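Local coordinates for GH127 beta-L-arabinofuranoside (Geobacillus stearothermophilus, PDB 4QK0), which probably hydrolyses beta-L-arabinofuranosidic linkages as a glycoside hydrolase of family GH127, at residues I55-F69 with L108-Y122. Residues are numbered along the deposited sequence; the frame is centred on the assembly and turned at random.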
loop_
_atom_site.group_PDB
_atom_site.type_symbol
_atom_site.label_atom_id
_atom_site.label_comp_id
_atom_site.label_asym_id
_atom_site.label_seq_id
_atom_site.Cartn_x
_atom_site.Cartn_y
_atom_site.Cartn_z
ATOM N N ILE A 55 0.519 15.162 -34.210
ATOM C CA ILE A 55 0.100 15.742 -35.494
ATOM C C ILE A 55 1.030 15.214 -36.597
ATOM O O ILE A 55 0.583 14.821 -37.679
ATOM C CB ILE A 55 0.139 17.263 -35.453
ATOM C CG1 ILE A 55 -0.823 17.828 -34.405
ATOM C CG2 ILE A 55 -0.158 17.872 -36.825
ATOM C CD1 ILE A 55 -2.280 17.582 -34.697
ATOM N N GLU A 56 2.317 15.179 -36.282
ATOM C CA GLU A 56 3.319 14.713 -37.195
ATOM C C GLU A 56 2.987 13.320 -37.704
ATOM O O GLU A 56 3.137 13.014 -38.892
ATOM C CB GLU A 56 4.717 14.786 -36.522
ATOM C CG GLU A 56 5.899 14.557 -37.443
ATOM C CD GLU A 56 5.919 15.490 -38.646
ATOM O OE1 GLU A 56 5.213 16.544 -38.645
ATOM O OE2 GLU A 56 6.641 15.148 -39.610
ATOM N N ASN A 57 2.568 12.434 -36.815
ATOM C CA ASN A 57 2.207 11.078 -37.238
ATOM C C ASN A 57 1.134 11.124 -38.382
ATOM O O ASN A 57 1.143 10.287 -39.228
ATOM C CB ASN A 57 1.669 10.252 -36.075
ATOM C CG ASN A 57 2.754 9.819 -35.072
ATOM O OD1 ASN A 57 3.929 9.710 -35.393
ATOM N ND2 ASN A 57 2.315 9.509 -33.859
ATOM N N PHE A 58 0.183 12.047 -38.326
ATOM C CA PHE A 58 -0.854 12.137 -39.378
ATOM C C PHE A 58 -0.283 12.717 -40.658
ATOM O O PHE A 58 -0.631 12.282 -41.751
ATOM C CB PHE A 58 -2.034 12.996 -38.953
ATOM C CG PHE A 58 -2.942 12.324 -37.981
ATOM C CD1 PHE A 58 -3.825 11.337 -38.395
ATOM C CD2 PHE A 58 -2.909 12.675 -36.639
ATOM C CE1 PHE A 58 -4.653 10.696 -37.490
ATOM C CE2 PHE A 58 -3.741 12.055 -35.738
ATOM C CZ PHE A 58 -4.595 11.055 -36.147
ATOM N N ARG A 59 0.635 13.673 -40.519
ATOM C CA ARG A 59 1.371 14.144 -41.665
ATOM C C ARG A 59 2.069 13.020 -42.381
ATOM O O ARG A 59 1.984 12.911 -43.618
ATOM C CB ARG A 59 2.416 15.156 -41.253
ATOM C CG ARG A 59 1.839 16.516 -41.071
ATOM C CD ARG A 59 2.868 17.590 -41.341
ATOM N NE ARG A 59 2.303 18.781 -40.786
ATOM C CZ ARG A 59 2.457 19.168 -39.526
ATOM N NH1 ARG A 59 3.238 18.490 -38.684
ATOM N NH2 ARG A 59 1.829 20.259 -39.126
ATOM N N ILE A 60 2.825 12.218 -41.629
ATOM C CA ILE A 60 3.562 11.132 -42.245
ATOM C C ILE A 60 2.572 10.222 -42.922
ATOM O O ILE A 60 2.742 9.808 -44.071
ATOM C CB ILE A 60 4.413 10.398 -41.209
ATOM C CG1 ILE A 60 5.484 11.367 -40.643
ATOM C CG2 ILE A 60 5.066 9.182 -41.827
ATOM C CD1 ILE A 60 6.199 10.857 -39.399
ATOM N N ALA A 61 1.497 9.920 -42.222
ATOM C CA ALA A 61 0.518 8.976 -42.757
ATOM C C ALA A 61 -0.142 9.518 -44.021
ATOM O O ALA A 61 -0.576 8.754 -44.834
ATOM C CB ALA A 61 -0.540 8.644 -41.694
ATOM N N ALA A 62 -0.275 10.833 -44.134
ATOM C CA ALA A 62 -0.903 11.433 -45.313
ATOM C C ALA A 62 0.106 11.561 -46.428
ATOM O O ALA A 62 -0.212 12.040 -47.490
ATOM C CB ALA A 62 -1.441 12.793 -44.982
ATOM N N GLY A 63 1.331 11.115 -46.190
ATOM C CA GLY A 63 2.399 11.249 -47.189
ATOM C C GLY A 63 2.906 12.671 -47.372
ATOM O O GLY A 63 3.393 13.005 -48.431
ATOM N N GLU A 64 2.803 13.493 -46.338
ATOM C CA GLU A 64 3.213 14.883 -46.405
ATOM C C GLU A 64 4.433 15.134 -45.546
ATOM O O GLU A 64 4.878 16.241 -45.417
ATOM C CB GLU A 64 2.063 15.779 -45.955
ATOM C CG GLU A 64 0.964 15.796 -46.997
ATOM C CD GLU A 64 -0.364 16.321 -46.494
ATOM O OE1 GLU A 64 -0.369 17.133 -45.531
ATOM O OE2 GLU A 64 -1.401 15.905 -47.072
ATOM N N SER A 65 5.006 14.089 -44.995
ATOM C CA SER A 65 6.203 14.244 -44.254
ATOM C C SER A 65 6.851 12.893 -44.137
ATOM O O SER A 65 6.249 11.876 -44.467
ATOM C CB SER A 65 5.859 14.859 -42.893
ATOM O OG SER A 65 6.928 14.814 -42.006
ATOM N N ASP A 66 8.098 12.886 -43.689
ATOM C CA ASP A 66 8.860 11.654 -43.555
ATOM C C ASP A 66 9.278 11.478 -42.123
ATOM O O ASP A 66 9.478 12.437 -41.416
ATOM C CB ASP A 66 10.096 11.651 -44.487
ATOM C CG ASP A 66 9.845 10.895 -45.767
ATOM O OD1 ASP A 66 8.984 11.354 -46.534
ATOM O OD2 ASP A 66 10.463 9.816 -45.990
ATOM N N GLY A 67 9.439 10.235 -41.732
ATOM C CA GLY A 67 9.936 9.912 -40.425
ATOM C C GLY A 67 9.248 8.685 -39.884
ATOM O O GLY A 67 8.351 8.148 -40.515
ATOM N N GLU A 68 9.700 8.255 -38.715
ATOM C CA GLU A 68 9.201 7.095 -38.006
ATOM C C GLU A 68 8.057 7.504 -37.118
ATOM O O GLU A 68 7.948 8.668 -36.710
ATOM C CB GLU A 68 10.311 6.428 -37.177
ATOM C CG GLU A 68 11.274 5.649 -38.082
ATOM C CD GLU A 68 12.543 5.079 -37.459
ATOM O OE1 GLU A 68 13.083 5.626 -36.471
ATOM O OE2 GLU A 68 13.090 4.124 -38.052
ATOM N N PHE A 69 7.119 6.580 -36.952
ATOM C CA PHE A 69 6.054 6.762 -35.978
ATOM C C PHE A 69 6.700 7.032 -34.596
ATOM O O PHE A 69 7.739 6.501 -34.298
ATOM C CB PHE A 69 5.185 5.501 -35.900
ATOM C CG PHE A 69 4.129 5.588 -34.857
ATOM C CD1 PHE A 69 4.381 5.177 -33.543
ATOM C CD2 PHE A 69 2.884 6.107 -35.182
ATOM C CE1 PHE A 69 3.389 5.319 -32.563
ATOM C CE2 PHE A 69 1.893 6.221 -34.225
ATOM C CZ PHE A 69 2.134 5.831 -32.914
ATOM N N LEU A 108 -6.337 17.290 -42.803
ATOM C CA LEU A 108 -5.204 16.388 -42.649
ATOM C C LEU A 108 -5.645 14.983 -42.278
ATOM O O LEU A 108 -5.215 14.001 -42.882
ATOM C CB LEU A 108 -4.231 16.932 -41.618
ATOM C CG LEU A 108 -3.070 16.019 -41.250
ATOM C CD1 LEU A 108 -2.230 15.675 -42.452
ATOM C CD2 LEU A 108 -2.208 16.721 -40.202
ATOM N N LEU A 109 -6.535 14.864 -41.321
ATOM C CA LEU A 109 -7.087 13.539 -41.047
ATOM C C LEU A 109 -7.677 12.922 -42.310
ATOM O O LEU A 109 -7.433 11.744 -42.594
ATOM C CB LEU A 109 -8.174 13.597 -39.975
ATOM C CG LEU A 109 -7.738 14.129 -38.620
ATOM C CD1 LEU A 109 -8.902 14.132 -37.641
ATOM C CD2 LEU A 109 -6.605 13.316 -38.031
ATOM N N GLY A 110 -8.487 13.711 -43.041
ATOM C CA GLY A 110 -9.085 13.245 -44.307
ATOM C C GLY A 110 -8.041 12.773 -45.309
ATOM O O GLY A 110 -8.237 11.755 -45.976
ATOM N N ARG A 111 -6.878 13.428 -45.356
ATOM C CA ARG A 111 -5.783 12.922 -46.247
ATOM C C ARG A 111 -5.036 11.736 -45.689
ATOM O O ARG A 111 -4.476 10.991 -46.439
ATOM C CB ARG A 111 -4.805 14.058 -46.603
ATOM C CG ARG A 111 -5.512 15.231 -47.316
ATOM C CD ARG A 111 -4.531 16.285 -47.856
ATOM N NE ARG A 111 -3.647 16.904 -46.848
ATOM C CZ ARG A 111 -3.978 17.925 -46.050
ATOM N NH1 ARG A 111 -5.177 18.479 -46.110
ATOM N NH2 ARG A 111 -3.117 18.384 -45.161
ATOM N N ALA A 112 -5.001 11.539 -44.358
ATOM C CA ALA A 112 -4.329 10.333 -43.802
ATOM C C ALA A 112 -5.218 9.117 -43.911
ATOM O O ALA A 112 -4.776 7.981 -43.751
ATOM C CB ALA A 112 -3.975 10.565 -42.343
ATOM N N GLN A 113 -6.516 9.328 -44.102
ATOM C CA GLN A 113 -7.471 8.189 -44.137
ATOM C C GLN A 113 -7.259 7.274 -45.369
ATOM O O GLN A 113 -7.087 7.753 -46.500
ATOM C CB GLN A 113 -8.916 8.699 -44.162
ATOM C CG GLN A 113 -9.950 7.585 -44.037
ATOM C CD GLN A 113 -11.344 8.130 -43.856
ATOM O OE1 GLN A 113 -11.642 9.166 -44.386
ATOM N NE2 GLN A 113 -12.169 7.475 -43.024
ATOM N N GLN A 114 -7.208 5.965 -45.137
ATOM C CA GLN A 114 -7.043 4.988 -46.203
ATOM C C GLN A 114 -8.311 4.968 -47.077
ATOM O O GLN A 114 -9.367 5.387 -46.650
ATOM C CB GLN A 114 -6.719 3.606 -45.610
ATOM C CG GLN A 114 -5.297 3.533 -45.022
ATOM C CD GLN A 114 -4.951 2.164 -44.444
ATOM O OE1 GLN A 114 -5.596 1.163 -44.752
ATOM N NE2 GLN A 114 -3.916 2.116 -43.571
ATOM N N PRO A 115 -8.200 4.479 -48.307
ATOM C CA PRO A 115 -9.364 4.411 -49.183
ATOM C C PRO A 115 -10.533 3.605 -48.614
ATOM O O PRO A 115 -11.662 3.848 -48.974
ATOM C CB PRO A 115 -8.824 3.701 -50.432
ATOM C CG PRO A 115 -7.341 3.844 -50.377
ATOM C CD PRO A 115 -6.978 3.939 -48.931
ATOM N N ASP A 116 -10.267 2.596 -47.788
ATOM C CA ASP A 116 -11.384 1.792 -47.270
ATOM C C ASP A 116 -12.028 2.410 -46.031
ATOM O O ASP A 116 -12.999 1.877 -45.552
ATOM C CB ASP A 116 -10.964 0.338 -47.005
ATOM C CG ASP A 116 -9.868 0.212 -45.944
ATOM O OD1 ASP A 116 -9.581 1.209 -45.271
ATOM O OD2 ASP A 116 -9.321 -0.907 -45.805
ATOM N N GLY A 117 -11.539 3.567 -45.577
ATOM C CA GLY A 117 -12.081 4.219 -44.390
ATOM C C GLY A 117 -11.221 4.131 -43.096
ATOM O O GLY A 117 -11.339 4.976 -42.232
ATOM N N TYR A 118 -10.289 3.200 -43.040
ATOM C CA TYR A 118 -9.345 3.076 -41.916
ATOM C C TYR A 118 -8.479 4.316 -41.722
ATOM O O TYR A 118 -7.881 4.822 -42.669
ATOM C CB TYR A 118 -8.462 1.871 -42.153
ATOM C CG TYR A 118 -7.639 1.464 -40.974
ATOM C CD1 TYR A 118 -8.221 0.788 -39.898
ATOM C CD2 TYR A 118 -6.248 1.614 -40.987
ATOM C CE1 TYR A 118 -7.452 0.352 -38.813
ATOM C CE2 TYR A 118 -5.470 1.187 -39.923
ATOM C CZ TYR A 118 -6.072 0.562 -38.823
ATOM O OH TYR A 118 -5.329 0.163 -37.746
ATOM N N LEU A 119 -8.454 4.805 -40.481
ATOM C CA LEU A 119 -7.654 5.966 -40.090
ATOM C C LEU A 119 -6.882 5.656 -38.782
ATOM O O LEU A 119 -7.445 5.717 -37.642
ATOM C CB LEU A 119 -8.557 7.134 -39.813
ATOM C CG LEU A 119 -8.082 8.562 -40.077
ATOM C CD1 LEU A 119 -8.771 9.506 -39.134
ATOM C CD2 LEU A 119 -6.598 8.777 -40.044
ATOM N N ASN A 120 -5.612 5.323 -38.935
ATOM C CA ASN A 120 -4.789 4.962 -37.765
ATOM C C ASN A 120 -3.336 5.107 -38.144
ATOM O O ASN A 120 -2.859 4.392 -39.032
ATOM C CB ASN A 120 -5.088 3.540 -37.314
ATOM C CG ASN A 120 -4.347 3.162 -36.039
ATOM O OD1 ASN A 120 -3.147 2.919 -36.048
ATOM N ND2 ASN A 120 -5.071 3.112 -34.937
ATOM N N THR A 121 -2.644 6.032 -37.484
ATOM C CA THR A 121 -1.266 6.323 -37.867
ATOM C C THR A 121 -0.315 5.187 -37.571
ATOM O O THR A 121 0.509 4.822 -38.420
ATOM C CB THR A 121 -0.759 7.614 -37.244
ATOM O OG1 THR A 121 -0.820 7.506 -35.822
ATOM C CG2 THR A 121 -1.596 8.780 -37.707
ATOM N N TYR A 122 -0.480 4.539 -36.424
ATOM C CA TYR A 122 0.416 3.470 -36.044
ATOM C C TYR A 122 0.413 2.323 -37.023
ATOM O O TYR A 122 1.468 1.813 -37.415
ATOM C CB TYR A 122 0.021 2.975 -34.666
ATOM C CG TYR A 122 0.872 1.833 -34.131
ATOM C CD1 TYR A 122 0.521 0.531 -34.379
ATOM C CD2 TYR A 122 2.015 2.075 -33.350
ATOM C CE1 TYR A 122 1.297 -0.525 -33.901
ATOM C CE2 TYR A 122 2.789 1.036 -32.852
ATOM C CZ TYR A 122 2.422 -0.263 -33.139
ATOM O OH TYR A 122 3.181 -1.309 -32.724
#
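The ring of Phe58 is clamped between two methyl groups: Leu109 CD2 lies over one face, 3.4 Å from the ring centroid, and Thr121 CG2 over the opposite face, 3.7 Å from it. Leu119 CD2 closes in at the edge, in the ring plane. Both methyls stand close to the ring normal, so each contact qualifies as CH-pi. Phe69 offers a face to the edge of Tyr122 in a T-shaped pair, planes at 89° and centroids 5.2 Å apart, while Thr121 OG1 lies at the Phe69 edge. Thr121 OG1 stands between its backbone N and carbonyl carbon (chi1 60°), which turns CG2 onto Phe58; OG1 hydrogen-bonds Asp76. Where the helices end, Ala61 CB meets Ala112 CB at 4.0 Å. Glu64 and Arg111, both exposed, form a bidentate salt bridge with nearly coplanar groups: NH2 of Arg111 reaches the syn lone pair of Glu64 OE1 at 3.0 Å, and its NE pairs with OE2. In this catalytic domain, consistent with an (alpha/alpha)6 barrel, segments 55-61 and 108-112 end helices 54-61 and 96-112, their axes 45° apart and approaching to 8.5 Å; Val79 of helix 76-92 touches Phe58, Phe163 of helix 162-177 touches Leu109, and Ile125 of helix 122-126 touches Phe69.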